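Local coordinates for protein scyllo-inosose 3-dehydrogenase (Thermotoga maritima, PDB 3IP1) that catalyses the NAD(+)-dependent oxidation of scyllo-inosose to 3-dehydro-scyllo-inosose and probably serves in myo-inositol breakdown, at residues 302-307 / 328-333; 57-62 / 103-108; 176-181 / 356-361; 238-243 / 277-282. All coordinates share one frame; numbering follows the deposited sequence. Where two conformers were deposited one is given.

Interaction 2 is the most buried of the four and the one built on backbone: antiparallel strands of the GroES-like domain join by peptide hydrogen bonds, with branched aliphatic side chains on both faces. The other three are partly buried and depend on side chains. Interaction 1 packs two helices of the coenzyme domain without a cross-bond, interaction 3 sets a turn against a helix end by van der Waals contact without hydrogen bonds, and interaction 4 adds a lysine grip on a helix terminus. Interaction 1 packs against helix 270-277, whose end belongs to interaction 4, and the two touch, A307 CB lying 3.4 Å from L281 O. Interactions 3 and 4 both adjoin the third subunit.

Interaction 1 of 4, residues 302-307 / 328-333; sequences EVIWRA and GEVFQV
With CG anti to its backbone N (chi1 -176°), W305 swings the six-membered part of its indole across to helix 328-333, while I304, its CG1 beside the backbone N (chi1 -71°) and its chain extended beyond, sends CG2 and CD1 to two different partners. CG2 meets V330 CG1 at 3.8 Å, the two side chains crossing at about a right angle. CD1 runs on to the tip of the F331 ring, 4.0 Å from CZ. Branched and compact, isoleucine and valine suit a buried interface in which each methyl finds its own neighbour.

The indole makes the outer half of the contact. Its CE3 edge lies 3.8 Å from V330 CA, near the ring plane, with V330 CG2 equally close to the same carbon. One turn on, V333 CB approaches CZ3 obliquely at 3.7 Å. E329 OE2 lies 3.7 Å from W305 CH2, the extended acid bringing its CG and this oxygen obliquely to the rim of the six-membered ring. Tryptophan fits here because one broad side chain spans three residues at a partly solvent-exposed border. No hydrogen bond links the segments; the salt bridge from R306 NH1 to E302 OE2 (3.0 Å) runs along its own helix, one turn apart.

The helical segments cross at 38°, their axes 9.5 Å apart at closest. In this Rossmann-type coenzyme domain, I304 also packs on F286 of strand 285-288 and F331 returns to W297 of helix 293-306, whereas R306 extends to E272 of helix 270-277.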
loop_
_atom_site.group_PDB
_atom_site.type_symbol
_atom_site.label_atom_id
_atom_site.label_comp_id
_atom_site.label_asym_id
_atom_site.label_seq_id
_atom_site.Cartn_x
_atom_site.Cartn_y
_atom_site.Cartn_z
ATOM N N GLU A 302 4.412 -10.729 -24.193
ATOM C CA GLU A 302 5.691 -11.291 -24.574
ATOM C C GLU A 302 6.839 -10.532 -23.909
ATOM O O GLU A 302 7.818 -11.150 -23.461
ATOM C CB GLU A 302 5.881 -11.359 -26.098
ATOM C CG GLU A 302 7.051 -12.293 -26.457
ATOM C CD GLU A 302 7.521 -12.204 -27.906
ATOM O OE1 GLU A 302 6.700 -11.893 -28.795
ATOM O OE2 GLU A 302 8.722 -12.463 -28.156
ATOM N N VAL A 303 6.732 -9.204 -23.857
ATOM C CA VAL A 303 7.700 -8.408 -23.121
ATOM C C VAL A 303 7.710 -8.786 -21.625
ATOM O O VAL A 303 8.778 -9.024 -21.047
ATOM C CB VAL A 303 7.459 -6.897 -23.265
ATOM C CG1 VAL A 303 8.313 -6.145 -22.247
ATOM C CG2 VAL A 303 7.791 -6.428 -24.697
ATOM N N ILE A 304 6.534 -8.863 -21.012
ATOM C CA ILE A 304 6.451 -9.170 -19.594
ATOM C C ILE A 304 7.141 -10.518 -19.348
ATOM O O ILE A 304 7.972 -10.642 -18.449
ATOM C CB ILE A 304 4.985 -9.174 -19.072
ATOM C CG1 ILE A 304 4.411 -7.740 -19.038
ATOM C CG2 ILE A 304 4.930 -9.776 -17.681
ATOM C CD1 ILE A 304 2.859 -7.660 -18.712
ATOM N N TRP A 305 6.808 -11.500 -20.184
ATOM C CA TRP A 305 7.347 -12.848 -20.081
ATOM C C TRP A 305 8.871 -12.863 -20.192
ATOM O O TRP A 305 9.545 -13.399 -19.329
ATOM C CB TRP A 305 6.747 -13.749 -21.159
ATOM C CG TRP A 305 7.192 -15.179 -21.044
ATOM C CD1 TRP A 305 8.145 -15.810 -21.801
ATOM C CD2 TRP A 305 6.709 -16.155 -20.109
ATOM N NE1 TRP A 305 8.275 -17.124 -21.400
ATOM C CE2 TRP A 305 7.404 -17.365 -20.369
ATOM C CE3 TRP A 305 5.750 -16.128 -19.086
ATOM C CZ2 TRP A 305 7.170 -18.538 -19.642
ATOM C CZ3 TRP A 305 5.512 -17.289 -18.367
ATOM C CH2 TRP A 305 6.228 -18.481 -18.643
ATOM N N ARG A 306 9.400 -12.242 -21.239
ATOM C CA ARG A 306 10.830 -12.308 -21.533
ATOM C C ARG A 306 11.708 -11.372 -20.688
ATOM O O ARG A 306 12.907 -11.629 -20.533
ATOM C CB ARG A 306 11.065 -12.046 -23.026
ATOM C CG ARG A 306 10.568 -13.192 -23.933
ATOM C CD ARG A 306 10.693 -12.843 -25.410
ATOM N NE ARG A 306 12.074 -12.476 -25.738
ATOM C CZ ARG A 306 12.469 -11.997 -26.916
ATOM N NH1 ARG A 306 11.593 -11.826 -27.891
ATOM N NH2 ARG A 306 13.742 -11.681 -27.112
ATOM N N ALA A 307 11.116 -10.283 -20.176
ATOM C CA ALA A 307 11.808 -9.333 -19.288
ATOM C C ALA A 307 12.311 -9.962 -17.994
ATOM O O ALA A 307 11.719 -10.897 -17.458
ATOM C CB ALA A 307 10.898 -8.146 -18.955
ATOM N N GLY A 328 -3.067 -16.259 -18.314
ATOM C CA GLY A 328 -2.898 -16.203 -16.856
ATOM C C GLY A 328 -1.468 -16.475 -16.415
ATOM O O GLY A 328 -0.916 -15.753 -15.570
ATOM N N GLU A 329 -0.862 -17.494 -17.020
ATOM C CA GLU A 329 0.480 -17.954 -16.657
ATOM C C GLU A 329 1.520 -16.849 -16.672
ATOM O O GLU A 329 2.407 -16.808 -15.817
ATOM C CB GLU A 329 0.911 -19.074 -17.604
ATOM C CG GLU A 329 2.353 -19.547 -17.422
ATOM C CD GLU A 329 2.604 -20.892 -18.064
ATOM O OE1 GLU A 329 1.873 -21.841 -17.718
ATOM O OE2 GLU A 329 3.523 -21.002 -18.906
ATOM N N VAL A 330 1.432 -15.972 -17.668
ATOM C CA VAL A 330 2.368 -14.864 -17.778
ATOM C C VAL A 330 2.375 -14.012 -16.499
ATOM O O VAL A 330 3.448 -13.724 -15.955
ATOM C CB VAL A 330 2.056 -14.000 -19.009
ATOM C CG1 VAL A 330 2.824 -12.664 -18.946
ATOM C CG2 VAL A 330 2.365 -14.810 -20.331
ATOM N N PHE A 331 1.173 -13.640 -16.038
ATOM C CA PHE A 331 0.970 -12.858 -14.818
ATOM C C PHE A 331 1.375 -13.585 -13.543
ATOM O O PHE A 331 1.992 -12.969 -12.677
ATOM C CB PHE A 331 -0.440 -12.215 -14.776
ATOM C CG PHE A 331 -0.618 -11.210 -15.866
ATOM C CD1 PHE A 331 -0.392 -9.857 -15.623
ATOM C CD2 PHE A 331 -0.863 -11.630 -17.182
ATOM C CE1 PHE A 331 -0.452 -8.919 -16.668
ATOM C CE2 PHE A 331 -0.922 -10.701 -18.224
ATOM C CZ PHE A 331 -0.713 -9.343 -17.968
ATOM N N GLN A 332 1.098 -14.885 -13.451
ATOM C CA GLN A 332 1.569 -15.680 -12.324
ATOM C C GLN A 332 3.101 -15.761 -12.250
ATOM O O GLN A 332 3.712 -15.489 -11.206
ATOM C CB GLN A 332 0.992 -17.087 -12.384
ATOM C CG GLN A 332 -0.505 -17.185 -12.082
ATOM C CD GLN A 332 -1.096 -18.532 -12.505
ATOM O OE1 GLN A 332 -0.584 -19.194 -13.415
ATOM N NE2 GLN A 332 -2.179 -18.934 -11.857
ATOM N N VAL A 333 3.714 -16.127 -13.369
ATOM C CA VAL A 333 5.134 -16.407 -13.402
ATOM C C VAL A 333 6.016 -15.135 -13.299
ATOM O O VAL A 333 7.123 -15.191 -12.764
ATOM C CB VAL A 333 5.502 -17.297 -14.632
ATOM C CG1 VAL A 333 7.012 -17.535 -14.717
ATOM C CG2 VAL A 333 4.777 -18.664 -14.560
#

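Interaction 2 of 4, residues 57-62 / 103-108; sequences EIIIKV and VVEAGP
A classic beta bulge interrupts this antiparallel strand pair of the GroES-like catalytic domain, V104 and E105 together facing I59. The I59 carbonyl serves both: V104 N donates to I59 O in the carbonyl plane at 3.0 Å, and E105 N adds a weak bond to the same oxygen. I59 N in turn donates to E105 O at 2.9 Å, approaching from above the carbonyl plane. Beyond it, G107 N meets E57 O almost along the C=O axis, again at 2.9 Å. G107 suits its place, since a side chain would crowd P108 CD. The backbones of I58 and I60 turn to the other neighbour, strand 164-168, and the E57 carboxylate is held by K166 and by the amides of E53 and K54.

Beta-branched residues line the strands. V104 lays CG1 on K61 CB (3.7 Å) and CG2 on I59 CG2 (3.8 Å); an alanine here would lose both methyl contacts and would probably pack the bulge less firmly against I59 and K61. I59 and E105 run side by side, the extended acid bringing OE2 to I59 CD1. Over the opposite face, I58 CG2 rests 3.7 Å from A106 CB.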
loop_
_atom_site.group_PDB
_atom_site.type_symbol
_atom_site.label_atom_id
_atom_site.label_comp_id
_atom_site.label_asym_id
_atom_site.label_seq_id
_atom_site.Cartn_x
_atom_site.Cartn_y
_atom_site.Cartn_z
ATOM N N GLU A 57 -23.557 26.641 -6.488
ATOM C CA GLU A 57 -23.209 26.752 -7.897
ATOM C C GLU A 57 -22.425 28.011 -8.241
ATOM O O GLU A 57 -22.507 29.026 -7.542
ATOM C CB GLU A 57 -24.468 26.654 -8.770
ATOM C CG GLU A 57 -25.086 25.252 -8.735
ATOM C CD GLU A 57 -26.412 25.141 -9.495
ATOM O OE1 GLU A 57 -27.135 26.162 -9.618
ATOM O OE2 GLU A 57 -26.726 24.024 -9.972
ATOM N N ILE A 58 -21.657 27.914 -9.322
ATOM C CA ILE A 58 -20.965 29.047 -9.933
ATOM C C ILE A 58 -21.226 29.034 -11.432
ATOM O O ILE A 58 -21.560 28.000 -12.010
ATOM C CB ILE A 58 -19.414 28.993 -9.731
ATOM C CG1 ILE A 58 -18.825 27.729 -10.407
ATOM C CG2 ILE A 58 -19.070 29.066 -8.230
ATOM C CD1 ILE A 58 -17.284 27.607 -10.410
ATOM N N ILE A 59 -21.050 30.194 -12.044
ATOM C CA ILE A 59 -21.127 30.356 -13.483
ATOM C C ILE A 59 -19.744 30.804 -13.894
ATOM O O ILE A 59 -19.164 31.706 -13.284
ATOM C CB ILE A 59 -22.193 31.426 -13.873
ATOM C CG1 ILE A 59 -23.605 30.911 -13.538
ATOM C CG2 ILE A 59 -22.124 31.777 -15.365
ATOM C CD1 ILE A 59 -24.670 32.032 -13.516
ATOM N N ILE A 60 -19.231 30.157 -14.932
ATOM C CA ILE A 60 -17.906 30.399 -15.452
ATOM C C ILE A 60 -18.001 30.963 -16.872
ATOM O O ILE A 60 -18.746 30.454 -17.698
ATOM C CB ILE A 60 -17.116 29.074 -15.493
ATOM C CG1 ILE A 60 -16.994 28.470 -14.079
ATOM C CG2 ILE A 60 -15.743 29.278 -16.153
ATOM C CD1 ILE A 60 -16.604 26.960 -14.074
ATOM N N LYS A 61 -17.254 32.016 -17.154
ATOM C CA LYS A 61 -17.130 32.516 -18.508
ATOM C C LYS A 61 -16.039 31.683 -19.149
ATOM O O LYS A 61 -14.881 31.756 -18.715
ATOM C CB LYS A 61 -16.739 33.990 -18.451
ATOM C CG LYS A 61 -16.515 34.710 -19.763
ATOM C CD LYS A 61 -16.373 36.218 -19.444
ATOM C CE LYS A 61 -15.864 37.039 -20.623
ATOM N NZ LYS A 61 -16.607 36.722 -21.877
ATOM N N VAL A 62 -16.403 30.867 -20.145
ATOM C CA VAL A 62 -15.443 29.924 -20.746
ATOM C C VAL A 62 -14.345 30.656 -21.512
ATOM O O VAL A 62 -14.605 31.571 -22.298
ATOM C CB VAL A 62 -16.129 28.863 -21.676
ATOM C CG1 VAL A 62 -15.128 27.830 -22.190
ATOM C CG2 VAL A 62 -17.298 28.165 -20.972
ATOM N N VAL A 103 -14.501 32.738 -13.114
ATOM C CA VAL A 103 -15.742 32.835 -12.358
ATOM C C VAL A 103 -16.356 34.222 -12.557
ATOM O O VAL A 103 -15.686 35.241 -12.366
ATOM C CB VAL A 103 -15.543 32.517 -10.845
ATOM C CG1 VAL A 103 -16.883 32.527 -10.132
ATOM C CG2 VAL A 103 -14.869 31.128 -10.673
ATOM N N VAL A 104 -17.620 34.254 -12.968
ATOM C CA VAL A 104 -18.330 35.526 -13.114
ATOM C C VAL A 104 -19.477 35.660 -12.128
ATOM O O VAL A 104 -20.017 36.731 -11.962
ATOM C CB VAL A 104 -18.827 35.832 -14.574
ATOM C CG1 VAL A 104 -17.647 35.984 -15.528
ATOM C CG2 VAL A 104 -19.857 34.794 -15.059
ATOM N N GLU A 105 -19.854 34.566 -11.488
ATOM C CA GLU A 105 -20.841 34.609 -10.452
ATOM C C GLU A 105 -20.701 33.354 -9.588
ATOM O O GLU A 105 -20.416 32.283 -10.104
ATOM C CB GLU A 105 -22.237 34.687 -11.067
ATOM C CG GLU A 105 -23.327 34.774 -10.022
ATOM C CD GLU A 105 -24.663 35.253 -10.552
ATOM O OE1 GLU A 105 -25.469 35.742 -9.718
ATOM O OE2 GLU A 105 -24.915 35.136 -11.774
ATOM N N ALA A 106 -20.907 33.509 -8.283
ATOM C CA ALA A 106 -20.861 32.407 -7.317
ATOM C C ALA A 106 -21.999 32.550 -6.304
ATOM O O ALA A 106 -22.249 33.643 -5.799
ATOM C CB ALA A 106 -19.520 32.396 -6.591
ATOM N N GLY A 107 -22.675 31.447 -5.996
ATOM C CA GLY A 107 -23.676 31.430 -4.931
ATOM C C GLY A 107 -23.044 31.606 -3.563
ATOM O O GLY A 107 -21.815 31.534 -3.439
ATOM N N PRO A 108 -23.875 31.856 -2.531
ATOM C CA PRO A 108 -23.413 32.152 -1.177
ATOM C C PRO A 108 -22.545 31.048 -0.556
ATOM O O PRO A 108 -21.626 31.352 0.206
ATOM C CB PRO A 108 -24.727 32.355 -0.381
ATOM C CG PRO A 108 -25.795 31.740 -1.209
ATOM C CD PRO A 108 -25.336 31.998 -2.636
#

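Interaction 3 of 4, residues 176-181 / 356-361; sequences RELEGV and LMASGM
Helix 349-358 of the Rossmann-type coenzyme domain ends in the hydrogen-bond pattern of a Schellman motif, M361 N reaching L356 O and G360 N reaching M357 O. Against this end lies the loop between strand 172-174 and helix 185-192, a short 3-10 segment followed by a type II turn, L178 to V181. At the backbone angles of G360 and G180 a side chain would strike the preceding carbonyl, so glycine fits each.

L178 carries the contact. Its CG stands beside the backbone N (chi1 -54°), and chi2 -174° puts CD1 anti to CA and turns the other methyl, CD2, over the last helical turn, 3.6 Å from A358 N. The same CD2 lies 3.9 Å from M357 CB; beyond that carbon the selenomethionine runs extended to V194 and T197. A358 is small enough to let the turn approach: its CB sits 3.5 Å from E177 O and 3.8 Å from E177 CB. E177 stretches past it, and OE1 bonds to S355 OG. S359 folds its hydroxyl back to donate to L356 O. V181 straddles the helix end, CG1 and CG2 each 3.7 Å from A358 O.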
loop_
_atom_site.group_PDB
_atom_site.type_symbol
_atom_site.label_atom_id
_atom_site.label_comp_id
_atom_site.label_asym_id
_atom_site.label_seq_id
_atom_site.Cartn_x
_atom_site.Cartn_y
_atom_site.Cartn_z
ATOM N N ARG A 176 -4.914 29.495 -10.107
ATOM C CA ARG A 176 -4.050 30.602 -9.613
ATOM C C ARG A 176 -2.557 30.312 -9.760
ATOM O O ARG A 176 -1.761 31.169 -10.147
ATOM C CB ARG A 176 -4.331 30.883 -8.131
ATOM C CG ARG A 176 -5.522 31.763 -7.860
ATOM C CD ARG A 176 -5.103 33.215 -7.643
ATOM N NE ARG A 176 -4.063 33.346 -6.627
ATOM C CZ ARG A 176 -3.671 34.508 -6.126
ATOM N NH1 ARG A 176 -2.713 34.558 -5.212
ATOM N NH2 ARG A 176 -4.243 35.624 -6.546
ATOM N N GLU A 177 -2.178 29.088 -9.407
ATOM C CA GLU A 177 -0.769 28.674 -9.496
ATOM C C GLU A 177 -0.140 28.851 -10.892
ATOM O O GLU A 177 1.082 28.874 -11.022
ATOM C CB GLU A 177 -0.612 27.203 -9.101
ATOM C CG GLU A 177 -0.774 26.873 -7.611
ATOM C CD GLU A 177 -0.951 25.365 -7.419
ATOM O OE1 GLU A 177 -0.020 24.708 -6.892
ATOM O OE2 GLU A 177 -2.004 24.835 -7.844
ATOM N N LEU A 178 -0.961 28.926 -11.934
ATOM C CA LEU A 178 -0.422 29.071 -13.293
ATOM C C LEU A 178 -0.129 30.533 -13.646
ATOM O O LEU A 178 0.494 30.815 -14.664
ATOM C CB LEU A 178 -1.358 28.448 -14.344
ATOM C CG LEU A 178 -1.797 26.980 -14.192
ATOM C CD1 LEU A 178 -2.603 26.548 -15.413
ATOM C CD2 LEU A 178 -0.623 26.027 -13.982
ATOM N N GLU A 179 -0.602 31.460 -12.825
ATOM C CA GLU A 179 -0.393 32.876 -13.119
ATOM C C GLU A 179 1.093 33.227 -13.082
ATOM O O GLU A 179 1.781 32.927 -12.120
ATOM C CB GLU A 179 -1.193 33.755 -12.167
ATOM C CG GLU A 179 -2.675 33.832 -12.533
ATOM C CD GLU A 179 -3.522 34.447 -11.430
ATOM O OE1 GLU A 179 -2.950 34.802 -10.385
ATOM O OE2 GLU A 179 -4.760 34.567 -11.597
ATOM N N GLY A 180 1.588 33.829 -14.156
ATOM C CA GLY A 180 2.986 34.243 -14.202
ATOM C C GLY A 180 3.898 33.132 -14.676
ATOM O O GLY A 180 5.095 33.353 -14.897
ATOM N N VAL A 181 3.339 31.930 -14.811
ATOM C CA VAL A 181 4.021 30.825 -15.460
ATOM C C VAL A 181 3.507 30.747 -16.903
ATOM O O VAL A 181 4.269 30.593 -17.841
ATOM C CB VAL A 181 3.741 29.493 -14.733
ATOM C CG1 VAL A 181 4.525 28.352 -15.385
ATOM C CG2 VAL A 181 4.074 29.603 -13.249
ATOM N N LEU A 356 1.731 20.394 -10.938
ATOM C CA LEU A 356 2.717 19.847 -11.853
ATOM C C LEU A 356 2.905 20.786 -13.063
ATOM O O LEU A 356 4.029 21.168 -13.405
ATOM C CB LEU A 356 2.257 18.457 -12.289
ATOM C CG LEU A 356 3.219 17.306 -12.539
ATOM C CD1 LEU A 356 4.488 17.303 -11.672
ATOM C CD2 LEU A 356 2.452 16.025 -12.372
HETATM N N MSE A 357 1.798 21.175 -13.692
HETATM C CA MSE A 357 1.863 22.156 -14.768
HETATM C C MSE A 357 2.527 23.446 -14.292
HETATM O O MSE A 357 3.367 23.992 -14.994
HETATM C CB MSE A 357 0.473 22.475 -15.316
HETATM C CG MSE A 357 -0.163 21.332 -16.100
HETATM SE SE MSE A 357 -1.875 21.939 -16.780
HETATM C CE MSE A 357 -2.376 20.274 -17.705
ATOM N N ALA A 358 2.154 23.913 -13.098
ATOM C CA ALA A 358 2.703 25.163 -12.558
ATOM C C ALA A 358 4.221 25.106 -12.384
ATOM O O ALA A 358 4.914 26.121 -12.489
ATOM C CB ALA A 358 2.036 25.524 -11.257
ATOM N N SER A 359 4.736 23.908 -12.144
ATOM C CA SER A 359 6.152 23.740 -11.893
ATOM C C SER A 359 6.955 23.386 -13.143
ATOM O O SER A 359 8.134 23.077 -13.029
ATOM C CB SER A 359 6.364 22.689 -10.813
ATOM O OG SER A 359 6.054 21.420 -11.344
ATOM N N GLY A 360 6.341 23.427 -14.327
ATOM C CA GLY A 360 7.090 23.194 -15.575
ATOM C C GLY A 360 6.552 22.185 -16.595
ATOM O O GLY A 360 6.970 22.208 -17.754
HETATM N N MSE A 361 5.640 21.295 -16.190
HETATM C CA MSE A 361 5.076 20.324 -17.120
HETATM C C MSE A 361 4.016 20.978 -18.006
HETATM O O MSE A 361 2.853 21.148 -17.606
HETATM C CB MSE A 361 4.492 19.114 -16.381
HETATM C CG MSE A 361 4.106 17.943 -17.291
HETATM SE SE MSE A 361 3.143 16.545 -16.291
HETATM C CE MSE A 361 1.402 17.427 -16.170
#

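Interaction 4 of 4, residues 238-243 / 277-282; sequences ASKVIL and YTNGLG
K240 and I242, two residues apart on one strand, project from the same side and meet the end of helix 270-277 in different ways. The K240 chain, CG beside the backbone N and extended beyond, runs straight out until NZ donates to Y277 O at 2.9 Å, in the plane of that carbonyl. Its CD and CE lie alongside the same oxygen. A water held at 3.1 Å from NZ passes a second bond to T278 O. N279 crosses the lysine at about a right angle, but its ND2 is a donor too and forms no bond with NZ.

This is the Rossmann fold: strand 240-244 lies beside the first strand, 216-220, and helix 270-277 is part of the crossover that returns the chain from edge strand 261-263 to 285-288. The helix closes in a Schellman motif with N279 at positive phi, and the type I' turn from T278 to L281 overlaps this ending. A positive charge suits these terminal carbonyls, whose partial negative charge the helix probably reinforces. A methionine here would lack the ammonium, so the bond to Y277 O would go and the water near T278 O would probably be held less firmly.

I242 serves the apolar half. Its CD1 comes 3.8 Å from Y277 CB, the side chains crossing obliquely, and 3.7 Å from T278 CG2, at about a right angle. The Y277 ring goes on to stack on H261. T278 turns CG2 to I242 while OG1, in the crowded position between backbone N and carbonyl carbon, accepts from G282 N at 2.8 Å.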
loop_
_atom_site.group_PDB
_atom_site.type_symbol
_atom_site.label_atom_id
_atom_site.label_comp_id
_atom_site.label_asym_id
_atom_site.label_seq_id
_atom_site.Cartn_x
_atom_site.Cartn_y
_atom_site.Cartn_z
ATOM N N ALA A 238 10.778 8.212 -14.194
ATOM C CA ALA A 238 11.007 7.047 -15.063
ATOM C C ALA A 238 12.343 7.187 -15.757
ATOM O O ALA A 238 12.605 8.189 -16.445
ATOM C CB ALA A 238 9.901 6.888 -16.090
ATOM N N SER A 239 13.179 6.173 -15.553
ATOM C CA SER A 239 14.499 6.117 -16.153
ATOM C C SER A 239 14.388 6.127 -17.685
ATOM O O SER A 239 15.026 6.946 -18.361
ATOM C CB SER A 239 15.236 4.886 -15.614
ATOM O OG SER A 239 16.253 4.458 -16.477
ATOM N N LYS A 240 13.531 5.253 -18.213
ATOM C CA LYS A 240 13.201 5.225 -19.636
ATOM C C LYS A 240 11.686 5.238 -19.878
ATOM O O LYS A 240 10.948 4.401 -19.334
ATOM C CB LYS A 240 13.809 3.995 -20.306
ATOM C CG LYS A 240 15.313 4.102 -20.521
ATOM C CD LYS A 240 15.912 2.725 -20.468
ATOM C CE LYS A 240 17.423 2.785 -20.686
ATOM N NZ LYS A 240 17.981 1.438 -20.408
ATOM N N VAL A 241 11.246 6.200 -20.689
ATOM C CA VAL A 241 9.858 6.286 -21.137
ATOM C C VAL A 241 9.828 5.942 -22.631
ATOM O O VAL A 241 10.437 6.626 -23.460
ATOM C CB VAL A 241 9.231 7.683 -20.869
ATOM C CG1 VAL A 241 7.813 7.759 -21.401
ATOM C CG2 VAL A 241 9.279 8.038 -19.378
ATOM N N ILE A 242 9.120 4.859 -22.939
ATOM C CA ILE A 242 8.984 4.332 -24.291
ATOM C C ILE A 242 7.523 4.386 -24.721
ATOM O O ILE A 242 6.631 3.841 -24.030
ATOM C CB ILE A 242 9.493 2.884 -24.359
ATOM C CG1 ILE A 242 10.958 2.831 -23.922
ATOM C CG2 ILE A 242 9.318 2.300 -25.771
ATOM C CD1 ILE A 242 11.403 1.439 -23.512
ATOM N N LEU A 243 7.281 5.073 -25.839
ATOM C CA LEU A 243 5.941 5.182 -26.411
ATOM C C LEU A 243 5.831 4.494 -27.778
ATOM O O LEU A 243 6.688 4.673 -28.650
ATOM C CB LEU A 243 5.468 6.644 -26.462
ATOM C CG LEU A 243 4.050 6.807 -27.037
ATOM C CD1 LEU A 243 3.107 7.598 -26.121
ATOM C CD2 LEU A 243 4.134 7.437 -28.409
ATOM N N TYR A 277 15.816 -1.506 -25.688
ATOM C CA TYR A 277 15.881 -0.228 -24.996
ATOM C C TYR A 277 15.963 -0.348 -23.475
ATOM O O TYR A 277 16.609 0.472 -22.830
ATOM C CB TYR A 277 14.668 0.622 -25.381
ATOM C CG TYR A 277 14.671 1.075 -26.824
ATOM C CD1 TYR A 277 15.855 1.481 -27.449
ATOM C CD2 TYR A 277 13.481 1.134 -27.553
ATOM C CE1 TYR A 277 15.857 1.912 -28.781
ATOM C CE2 TYR A 277 13.468 1.560 -28.875
ATOM C CZ TYR A 277 14.650 1.948 -29.479
ATOM O OH TYR A 277 14.624 2.361 -30.783
ATOM N N THR A 278 15.304 -1.359 -22.907
ATOM C CA THR A 278 15.333 -1.547 -21.460
ATOM C C THR A 278 16.430 -2.523 -21.001
ATOM O O THR A 278 16.419 -2.975 -19.854
ATOM C CB THR A 278 13.955 -2.013 -20.885
ATOM O OG1 THR A 278 13.645 -3.318 -21.382
ATOM C CG2 THR A 278 12.826 -1.039 -21.215
ATOM N N ASN A 279 17.379 -2.827 -21.892
ATOM C CA ASN A 279 18.455 -3.808 -21.627
ATOM C C ASN A 279 17.949 -5.136 -21.068
ATOM O O ASN A 279 18.575 -5.714 -20.197
ATOM C CB ASN A 279 19.523 -3.243 -20.666
ATOM C CG ASN A 279 20.081 -1.906 -21.109
ATOM O OD1 ASN A 279 20.295 -1.664 -22.291
ATOM N ND2 ASN A 279 20.342 -1.033 -20.148
ATOM N N GLY A 280 16.817 -5.620 -21.556
ATOM C CA GLY A 280 16.277 -6.892 -21.082
ATOM C C GLY A 280 15.498 -6.803 -19.775
ATOM O O GLY A 280 14.941 -7.798 -19.310
ATOM N N LEU A 281 15.453 -5.615 -19.180
ATOM C CA LEU A 281 14.725 -5.427 -17.916
ATOM C C LEU A 281 13.205 -5.335 -18.068
ATOM O O LEU A 281 12.455 -5.732 -17.164
ATOM C CB LEU A 281 15.256 -4.203 -17.153
ATOM C CG LEU A 281 15.001 -4.238 -15.636
ATOM C CD1 LEU A 281 15.774 -5.409 -14.970
ATOM C CD2 LEU A 281 15.325 -2.906 -14.974
ATOM N N GLY A 282 12.753 -4.808 -19.207
ATOM C CA GLY A 282 11.343 -4.540 -19.409
ATOM C C GLY A 282 10.887 -3.308 -18.655
ATOM O O GLY A 282 11.664 -2.366 -18.467
HETATM O O HOH W 1 16.598 -0.470 -18.352
#